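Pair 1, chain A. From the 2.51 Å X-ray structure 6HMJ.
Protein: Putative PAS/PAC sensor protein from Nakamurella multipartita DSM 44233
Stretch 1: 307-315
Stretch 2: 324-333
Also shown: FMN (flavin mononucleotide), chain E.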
# COMPACT_ATOMS: atom_id res chain seq x y z
N GLY A 307 9.38 47.32 12.56
CA GLY A 307 8.22 47.14 13.41
C GLY A 307 7.06 46.49 12.72
O GLY A 307 5.91 46.70 13.11
N ASP A 308 7.32 45.69 11.69
CA ASP A 308 6.27 45.01 10.94
C ASP A 308 5.86 43.72 11.63
O ASP A 308 6.62 43.11 12.39
CB ASP A 308 6.74 44.71 9.52
CG ASP A 308 7.05 45.96 8.72
OD1 ASP A 308 6.54 47.04 9.09
OD2 ASP A 308 7.80 45.86 7.73
N ALA A 309 4.63 43.30 11.36
CA ALA A 309 4.14 41.98 11.74
C ALA A 309 4.29 41.06 10.53
O ALA A 309 3.79 41.37 9.45
CB ALA A 309 2.68 42.04 12.19
N VAL A 310 4.99 39.94 10.72
CA VAL A 310 5.28 39.03 9.62
C VAL A 310 5.18 37.59 10.12
O VAL A 310 5.33 37.31 11.31
CB VAL A 310 6.68 39.26 9.01
CG1 VAL A 310 6.82 40.69 8.51
CG2 VAL A 310 7.77 38.94 10.03
N THR A 311 4.93 36.69 9.18
CA THR A 311 5.00 35.25 9.42
C THR A 311 6.15 34.69 8.59
O THR A 311 6.28 35.02 7.41
CB THR A 311 3.69 34.56 9.05
OG1 THR A 311 2.62 35.10 9.83
CG2 THR A 311 3.79 33.06 9.30
N THR A 312 6.97 33.86 9.22
CA THR A 312 8.16 33.33 8.57
C THR A 312 8.15 31.81 8.64
O THR A 312 7.91 31.24 9.71
CB THR A 312 9.44 33.87 9.22
OG1 THR A 312 9.62 35.24 8.84
CG2 THR A 312 10.66 33.06 8.81
N LEU A 313 8.40 31.17 7.51
CA LEU A 313 8.67 29.74 7.45
C LEU A 313 10.17 29.55 7.27
O LEU A 313 10.77 30.18 6.39
CB LEU A 313 7.89 29.08 6.31
CG LEU A 313 8.09 27.57 6.15
CD1 LEU A 313 7.59 26.83 7.38
CD2 LEU A 313 7.38 27.06 4.89
N ILE A 314 10.77 28.71 8.11
CA ILE A 314 12.22 28.55 8.10
C ILE A 314 12.55 27.16 8.63
O ILE A 314 11.82 26.59 9.44
CB ILE A 314 12.91 29.66 8.93
CG1 ILE A 314 14.42 29.63 8.70
CG2 ILE A 314 12.58 29.51 10.41
CD1 ILE A 314 15.14 30.85 9.25
N ARG A 315 13.69 26.64 8.17
CA ARG A 315 14.17 25.33 8.61
C ARG A 315 14.94 25.50 9.92
O ARG A 315 15.84 26.34 10.01
CB ARG A 315 15.05 24.72 7.52
CG ARG A 315 15.42 23.26 7.73
CD ARG A 315 14.23 22.33 7.46
NE ARG A 315 14.62 20.92 7.43
CZ ARG A 315 13.77 19.91 7.48
NH1 ARG A 315 12.46 20.13 7.57
NH2 ARG A 315 14.21 18.66 7.44
N PHE A 324 13.12 20.49 11.72
CA PHE A 324 11.68 20.65 11.60
C PHE A 324 11.41 21.97 10.91
O PHE A 324 12.22 22.90 10.97
CB PHE A 324 10.99 20.59 12.97
CG PHE A 324 11.32 21.75 13.88
CD1 PHE A 324 12.51 21.77 14.60
CD2 PHE A 324 10.45 22.82 14.01
CE1 PHE A 324 12.81 22.83 15.43
CE2 PHE A 324 10.75 23.88 14.84
CZ PHE A 324 11.93 23.89 15.55
N TRP A 325 10.27 22.05 10.23
CA TRP A 325 9.84 23.30 9.62
C TRP A 325 9.13 24.15 10.67
O TRP A 325 8.21 23.68 11.35
CB TRP A 325 8.91 23.04 8.44
CG TRP A 325 9.62 22.64 7.19
CD1 TRP A 325 9.74 21.38 6.67
CD2 TRP A 325 10.33 23.51 6.29
NE1 TRP A 325 10.47 21.41 5.51
CE2 TRP A 325 10.85 22.71 5.26
CE3 TRP A 325 10.57 24.89 6.27
CZ2 TRP A 325 11.59 23.24 4.21
CZ3 TRP A 325 11.31 25.41 5.23
CH2 TRP A 325 11.81 24.59 4.21
N ASN A 326 9.57 25.40 10.79
CA ASN A 326 9.08 26.32 11.81
C ASN A 326 8.39 27.48 11.12
O ASN A 326 9.05 28.31 10.48
CB ASN A 326 10.24 26.81 12.69
CG ASN A 326 9.79 27.72 13.82
OD1 ASN A 326 8.65 28.18 13.87
ND2 ASN A 326 10.71 27.99 14.75
N GLU A 327 7.07 27.54 11.23
CA GLU A 327 6.31 28.73 10.86
C GLU A 327 6.06 29.51 12.15
O GLU A 327 5.20 29.13 12.96
CB GLU A 327 5.00 28.38 10.16
CG GLU A 327 4.28 29.61 9.62
CD GLU A 327 2.92 29.31 9.05
OE1 GLU A 327 2.84 28.92 7.87
OE2 GLU A 327 1.92 29.46 9.79
N PHE A 328 6.81 30.58 12.35
CA PHE A 328 6.66 31.42 13.53
C PHE A 328 6.23 32.82 13.12
O PHE A 328 6.81 33.40 12.19
CB PHE A 328 7.95 31.45 14.36
CG PHE A 328 9.09 32.19 13.71
CD1 PHE A 328 9.20 33.56 13.83
CD2 PHE A 328 10.07 31.50 13.03
CE1 PHE A 328 10.26 34.24 13.24
CE2 PHE A 328 11.13 32.17 12.45
CZ PHE A 328 11.23 33.54 12.55
N HIS A 329 5.23 33.34 13.81
CA HIS A 329 4.73 34.69 13.57
C HIS A 329 5.43 35.67 14.51
O HIS A 329 5.69 35.35 15.67
CB HIS A 329 3.21 34.72 13.77
CG HIS A 329 2.62 36.09 13.73
ND1 HIS A 329 1.99 36.66 14.82
CD2 HIS A 329 2.54 37.00 12.73
CE1 HIS A 329 1.56 37.87 14.50
NE2 HIS A 329 1.88 38.10 13.24
N LEU A 330 5.75 36.85 13.98
CA LEU A 330 6.42 37.89 14.74
C LEU A 330 5.45 39.05 14.91
O LEU A 330 5.01 39.65 13.92
CB LEU A 330 7.69 38.36 14.04
CG LEU A 330 8.89 37.40 14.08
CD1 LEU A 330 9.97 37.88 13.13
CD2 LEU A 330 9.44 37.26 15.49
N SER A 331 5.11 39.37 16.16
CA SER A 331 4.15 40.42 16.47
C SER A 331 4.84 41.51 17.28
O SER A 331 5.38 41.22 18.36
CB SER A 331 2.97 39.83 17.25
OG SER A 331 1.87 40.74 17.25
N PRO A 332 4.87 42.75 16.81
CA PRO A 332 5.54 43.81 17.57
C PRO A 332 4.67 44.33 18.70
O PRO A 332 3.44 44.40 18.59
CB PRO A 332 5.80 44.90 16.52
CG PRO A 332 4.70 44.72 15.54
CD PRO A 332 4.42 43.24 15.49
N VAL A 333 5.32 44.71 19.79
CA VAL A 333 4.66 45.27 20.96
C VAL A 333 5.18 46.69 21.14
O VAL A 333 6.40 46.90 21.29
CB VAL A 333 4.92 44.43 22.23
CG1 VAL A 333 4.18 45.02 23.41
CG2 VAL A 333 4.51 42.98 21.99
N1 FMN E . 14.51 32.72 13.92
C2 FMN E . 14.46 31.38 13.73
O2 FMN E . 15.17 30.87 12.84
N3 FMN E . 13.67 30.58 14.47
C4 FMN E . 12.88 31.04 15.44
O4 FMN E . 12.16 30.27 16.10
C4A FMN E . 12.88 32.50 15.71
N5 FMN E . 12.11 33.04 16.68
C5A FMN E . 12.14 34.38 16.90
C6 FMN E . 11.33 34.91 17.90
C7 FMN E . 11.33 36.27 18.16
C7M FMN E . 10.45 36.82 19.25
C8 FMN E . 12.20 37.17 17.35
C8M FMN E . 12.23 38.65 17.59
C9 FMN E . 13.01 36.64 16.35
C9A FMN E . 13.01 35.28 16.08
N10 FMN E . 13.83 34.71 15.07
C10 FMN E . 13.77 33.32 14.87
C1' FMN E . 14.71 35.49 14.20
C2' FMN E . 16.12 35.51 14.75
O2' FMN E . 16.12 35.54 16.18
C3' FMN E . 16.85 36.73 14.21
O3' FMN E . 16.13 37.90 14.62
C4' FMN E . 16.96 36.74 12.69
O4' FMN E . 17.64 35.57 12.24
C5' FMN E . 17.71 38.02 12.33
O5' FMN E . 18.78 37.77 11.43
P FMN E . 20.28 37.73 11.99
O1P FMN E . 21.08 37.43 10.75
O2P FMN E . 20.49 39.11 12.57
O3P FMN E . 20.27 36.66 13.05

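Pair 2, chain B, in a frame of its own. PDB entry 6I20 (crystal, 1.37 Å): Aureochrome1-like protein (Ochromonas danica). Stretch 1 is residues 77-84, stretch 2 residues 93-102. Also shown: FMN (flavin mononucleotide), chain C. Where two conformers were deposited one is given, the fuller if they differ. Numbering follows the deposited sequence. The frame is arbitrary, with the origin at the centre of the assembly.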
# COMPACT_ATOMS: atom_id res chain seq x y z
N GLU B 77 -9.70 10.64 0.24
CA GLU B 77 -8.98 11.11 1.43
C GLU B 77 -7.75 10.24 1.66
O GLU B 77 -7.88 9.00 1.58
CB GLU B 77 -9.89 11.02 2.65
CG GLU B 77 -11.23 11.74 2.52
CD GLU B 77 -12.05 11.65 3.78
OE1 GLU B 77 -12.94 10.75 3.89
OE2 GLU B 77 -11.77 12.44 4.71
N ASP B 78 -6.59 10.86 1.92
CA ASP B 78 -5.36 10.16 2.36
C ASP B 78 -5.70 9.38 3.62
O ASP B 78 -6.42 9.91 4.51
CB ASP B 78 -4.22 11.08 2.83
CG ASP B 78 -3.52 11.85 1.73
OD1 ASP B 78 -3.84 11.70 0.54
OD2 ASP B 78 -2.60 12.61 2.10
N THR B 79 -5.02 8.26 3.83
CA THR B 79 -5.48 7.35 4.85
C THR B 79 -4.33 6.54 5.44
O THR B 79 -3.42 6.14 4.72
CB THR B 79 -6.53 6.43 4.18
OG1 THR B 79 -7.56 7.25 3.63
CG2 THR B 79 -7.11 5.49 5.18
N THR B 80 -4.39 6.32 6.76
CA THR B 80 -3.44 5.48 7.46
C THR B 80 -4.25 4.37 8.14
O THR B 80 -5.21 4.66 8.88
CB THR B 80 -2.72 6.26 8.57
OG1 THR B 80 -2.15 7.44 8.03
CG2 THR B 80 -1.62 5.43 9.21
N VAL B 81 -3.83 3.14 7.94
CA VAL B 81 -4.41 1.99 8.68
C VAL B 81 -3.27 1.11 9.16
O VAL B 81 -2.14 1.14 8.61
CB VAL B 81 -5.42 1.11 7.89
CG1 VAL B 81 -6.63 1.90 7.45
CG2 VAL B 81 -4.73 0.42 6.74
N VAL B 82 -3.55 0.32 10.18
CA VAL B 82 -2.64 -0.74 10.58
C VAL B 82 -3.43 -2.04 10.40
O VAL B 82 -4.53 -2.17 10.94
CB VAL B 82 -2.12 -0.58 12.02
CG1 VAL B 82 -1.34 -1.81 12.45
CG2 VAL B 82 -1.21 0.64 12.07
N LEU B 83 -2.85 -2.96 9.66
CA LEU B 83 -3.54 -4.24 9.42
C LEU B 83 -2.55 -5.36 9.24
O LEU B 83 -1.39 -5.15 8.89
CB LEU B 83 -4.51 -4.13 8.24
CG LEU B 83 -3.98 -4.29 6.83
CD1 LEU B 83 -5.14 -4.22 5.82
CD2 LEU B 83 -2.95 -3.24 6.43
N LEU B 84 -3.05 -6.58 9.46
CA LEU B 84 -2.21 -7.76 9.32
C LEU B 84 -2.10 -8.17 7.86
O LEU B 84 -3.12 -8.26 7.17
CB LEU B 84 -2.81 -8.90 10.15
CG LEU B 84 -1.86 -10.08 10.38
CD1 LEU B 84 -0.77 -9.73 11.39
CD2 LEU B 84 -2.63 -11.33 10.82
N PHE B 93 2.80 -10.18 9.18
CA PHE B 93 3.40 -8.98 9.75
C PHE B 93 2.33 -7.93 9.86
O PHE B 93 1.38 -7.92 9.10
CB PHE B 93 4.58 -8.49 8.91
CG PHE B 93 4.24 -8.02 7.52
CD1 PHE B 93 4.12 -8.94 6.48
CD2 PHE B 93 4.05 -6.68 7.22
CE1 PHE B 93 3.82 -8.54 5.18
CE2 PHE B 93 3.76 -6.28 5.92
CZ PHE B 93 3.64 -7.20 4.91
N TRP B 94 2.53 -7.01 10.81
CA TRP B 94 1.65 -5.84 10.91
C TRP B 94 2.19 -4.74 10.01
O TRP B 94 3.38 -4.43 10.05
CB TRP B 94 1.56 -5.35 12.36
CG TRP B 94 0.76 -6.27 13.21
CD1 TRP B 94 1.23 -7.30 13.99
CD2 TRP B 94 -0.65 -6.31 13.31
NE1 TRP B 94 0.18 -7.95 14.60
CE2 TRP B 94 -0.99 -7.36 14.20
CE3 TRP B 94 -1.68 -5.56 12.74
CZ2 TRP B 94 -2.30 -7.65 14.53
CZ3 TRP B 94 -2.95 -5.81 13.10
CH2 TRP B 94 -3.26 -6.84 13.99
N ASN B 95 1.30 -4.17 9.22
CA ASN B 95 1.63 -3.17 8.20
C ASN B 95 0.91 -1.88 8.59
O ASN B 95 -0.31 -1.81 8.59
CB ASN B 95 1.12 -3.69 6.85
CG ASN B 95 1.37 -2.77 5.67
OD1 ASN B 95 1.92 -1.68 5.82
ND2 ASN B 95 0.99 -3.23 4.48
N GLN B 96 1.70 -0.81 8.89
CA GLN B 96 1.15 0.54 8.94
C GLN B 96 1.20 1.08 7.54
O GLN B 96 2.31 1.32 6.98
CB GLN B 96 1.92 1.43 9.92
CG GLN B 96 1.31 2.82 9.98
CD GLN B 96 2.05 3.69 10.97
OE1 GLN B 96 2.04 3.40 12.12
NE2 GLN B 96 2.70 4.74 10.50
N LEU B 97 0.02 1.15 6.91
CA LEU B 97 -0.15 1.42 5.50
C LEU B 97 -0.69 2.82 5.31
O LEU B 97 -1.68 3.19 5.89
CB LEU B 97 -1.18 0.41 4.95
CG LEU B 97 -1.62 0.61 3.52
CD1 LEU B 97 -0.48 0.48 2.51
CD2 LEU B 97 -2.72 -0.42 3.18
N PHE B 98 0.00 3.58 4.46
CA PHE B 98 -0.43 4.93 4.05
C PHE B 98 -0.81 4.90 2.59
O PHE B 98 -0.02 4.42 1.77
CB PHE B 98 0.80 5.87 4.19
CG PHE B 98 0.65 7.22 3.53
CD1 PHE B 98 -0.40 8.05 3.86
CD2 PHE B 98 1.56 7.65 2.59
CE1 PHE B 98 -0.50 9.32 3.28
CE2 PHE B 98 1.45 8.90 2.03
CZ PHE B 98 0.42 9.72 2.34
N ILE B 99 -2.00 5.42 2.26
CA ILE B 99 -2.41 5.49 0.86
C ILE B 99 -2.83 6.92 0.56
O ILE B 99 -3.54 7.56 1.34
CB ILE B 99 -3.53 4.48 0.50
CG1 ILE B 99 -3.07 3.07 0.83
CG2 ILE B 99 -3.91 4.55 -0.98
CD1 ILE B 99 -4.19 2.02 0.76
N ALA B 100 -2.32 7.42 -0.56
CA ALA B 100 -2.58 8.80 -0.98
C ALA B 100 -2.79 8.89 -2.48
O ALA B 100 -2.16 8.18 -3.25
CB ALA B 100 -1.43 9.71 -0.60
N ALA B 101 -3.66 9.81 -2.87
CA ALA B 101 -3.81 10.15 -4.27
C ALA B 101 -2.62 10.95 -4.79
O ALA B 101 -2.13 11.86 -4.11
CB ALA B 101 -5.07 10.94 -4.48
N LEU B 102 -2.18 10.61 -5.99
CA LEU B 102 -1.22 11.39 -6.78
C LEU B 102 -2.00 12.08 -7.88
O LEU B 102 -2.62 11.42 -8.71
CB LEU B 102 -0.13 10.48 -7.32
CG LEU B 102 0.70 9.72 -6.29
CD1 LEU B 102 1.57 8.68 -6.96
CD2 LEU B 102 1.54 10.64 -5.48
N1 FMN C . -3.82 -3.58 1.12
C2 FMN C . -3.02 -4.28 1.97
O2 FMN C . -3.55 -5.15 2.69
N3 FMN C . -1.69 -4.08 2.06
C4 FMN C . -1.04 -3.14 1.32
O4 FMN C . 0.19 -2.94 1.49
C4A FMN C . -1.82 -2.40 0.38
N5 FMN C . -1.23 -1.46 -0.42
C5A FMN C . -2.03 -0.72 -1.23
C6 FMN C . -1.46 0.27 -2.05
C7 FMN C . -2.22 1.04 -2.88
C7M FMN C . -1.57 2.14 -3.74
C8 FMN C . -3.64 0.84 -2.96
C8M FMN C . -4.48 1.68 -3.86
C9 FMN C . -4.21 -0.13 -2.17
C9A FMN C . -3.47 -0.90 -1.29
N10 FMN C . -4.06 -1.94 -0.53
C10 FMN C . -3.26 -2.63 0.34
C1' FMN C . -5.50 -2.11 -0.47
C2' FMN C . -6.11 -3.06 -1.51
O2' FMN C . -5.38 -2.93 -2.73
C3' FMN C . -7.56 -2.69 -1.75
O3' FMN C . -7.70 -1.30 -2.13
C4' FMN C . -8.49 -2.96 -0.59
O4' FMN C . -8.32 -4.33 -0.20
C5' FMN C . -9.98 -2.75 -1.01
O5' FMN C . -10.19 -3.24 -2.38
P FMN C . -11.69 -3.69 -2.77
O1P FMN C . -11.62 -4.21 -4.16
O2P FMN C . -12.09 -4.70 -1.79
O3P FMN C . -12.50 -2.40 -2.64
O HOH W 1 -2.75 13.07 -1.73
O HOH W 2 -5.52 10.96 -1.02

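Pair 1 and pair 2 are the same antiparallel ladder filled with different side chains. Fourteen central residues superpose with an RMSD of 0.4 Å, and the strand directions make angles of 162° in pair 1 and 161° in pair 2. Three hydrogen-bonded pairs alternate with three non-hydrogen-bonded ones. The six backbone bonds recur at matched positions: Val A310 with Leu A330, Thr A312 with Phe A328 and Ile A314 with Asn A326 correspond to Thr B79 with Ile B99, Val B81 with Leu B97 and Leu B83 with Asn B95. The tightest is the same length in both, though at a different rung: Leu A330 N to Val A310 O, 2.7 Å, and Leu B97 N to Val B81 O, 2.7 Å.

The side chains of these hydrogen-bonded pairs share the face that meets the flavin, and there the first rule is to fix the polar anchor. Asn A326 and Asn B95 both take the t rotamer, bringing Asn A326 ND2 to 3.0 Å from FMN O4 and Asn B95 ND2 to 3.1 Å from FMN O4, the latter a weak hydrogen bond. Opposite them in the ladder, Ile A314 and Leu B83 are different branched residues with the same reach: Ile A314 CD1 and Leu B83 CD1 each lie 3.6 Å from FMN O2.

The middle rung is solved in two ways. In pair 1 the Phe A328 ring, chi1 p, is a flat spacer. FMN C4 lies over one face, and Thr A312 CB covers the opposite face, 4.1 Å from the ring centroid, while Ile A314 CG2 meets the edge at Phe A328 CE2, 3.7 Å away. Pair 2 uses aliphatic volume instead: Leu B97, chi1 t, places its CD2 3.5 Å from FMN C4A, with Val B81 CG2 packing 4.0 Å from Leu B97 CB. Thus Thr beside Phe becomes Val beside Leu, yet the side-chain centres shift by less than 1 Å.

At the third rung, Leu A330 CD2 comes within 3.3 Å of FMN C8, and Ile B99 CD1 within 3.6 Å of FMN C9. Val A310 CG2 adds an apolar contact to Leu A330 CD1 at 3.9 Å; its counterpart Thr B79 instead bonds back into the loop that leads into its strand, OG1 donating to Glu B77 O at 2.7 Å.

On the other face, a tryptophan at the same matched position, Trp A325 and Trp B94, accepts different lids. The Arg A315 CD atom sits over the face of Trp A325, 4.2 Å from the five-membered ring centroid, and its guanidinium adds an off-centre cation-pi contact, with CZ 4.5 Å from that centroid. Leu B84 covers Trp B94 with a methyl alone, CD1 standing 3.8 Å from the equivalent centroid. Alongside, Leu A313 CG lies 3.7 Å from Trp A325 CE3, and the shorter Val B82 still brings CG1 to 3.8 Å from Trp B94 CE3. The design lesson is to hold the backbone register and the anchor, then exchange shapes that fill similar space.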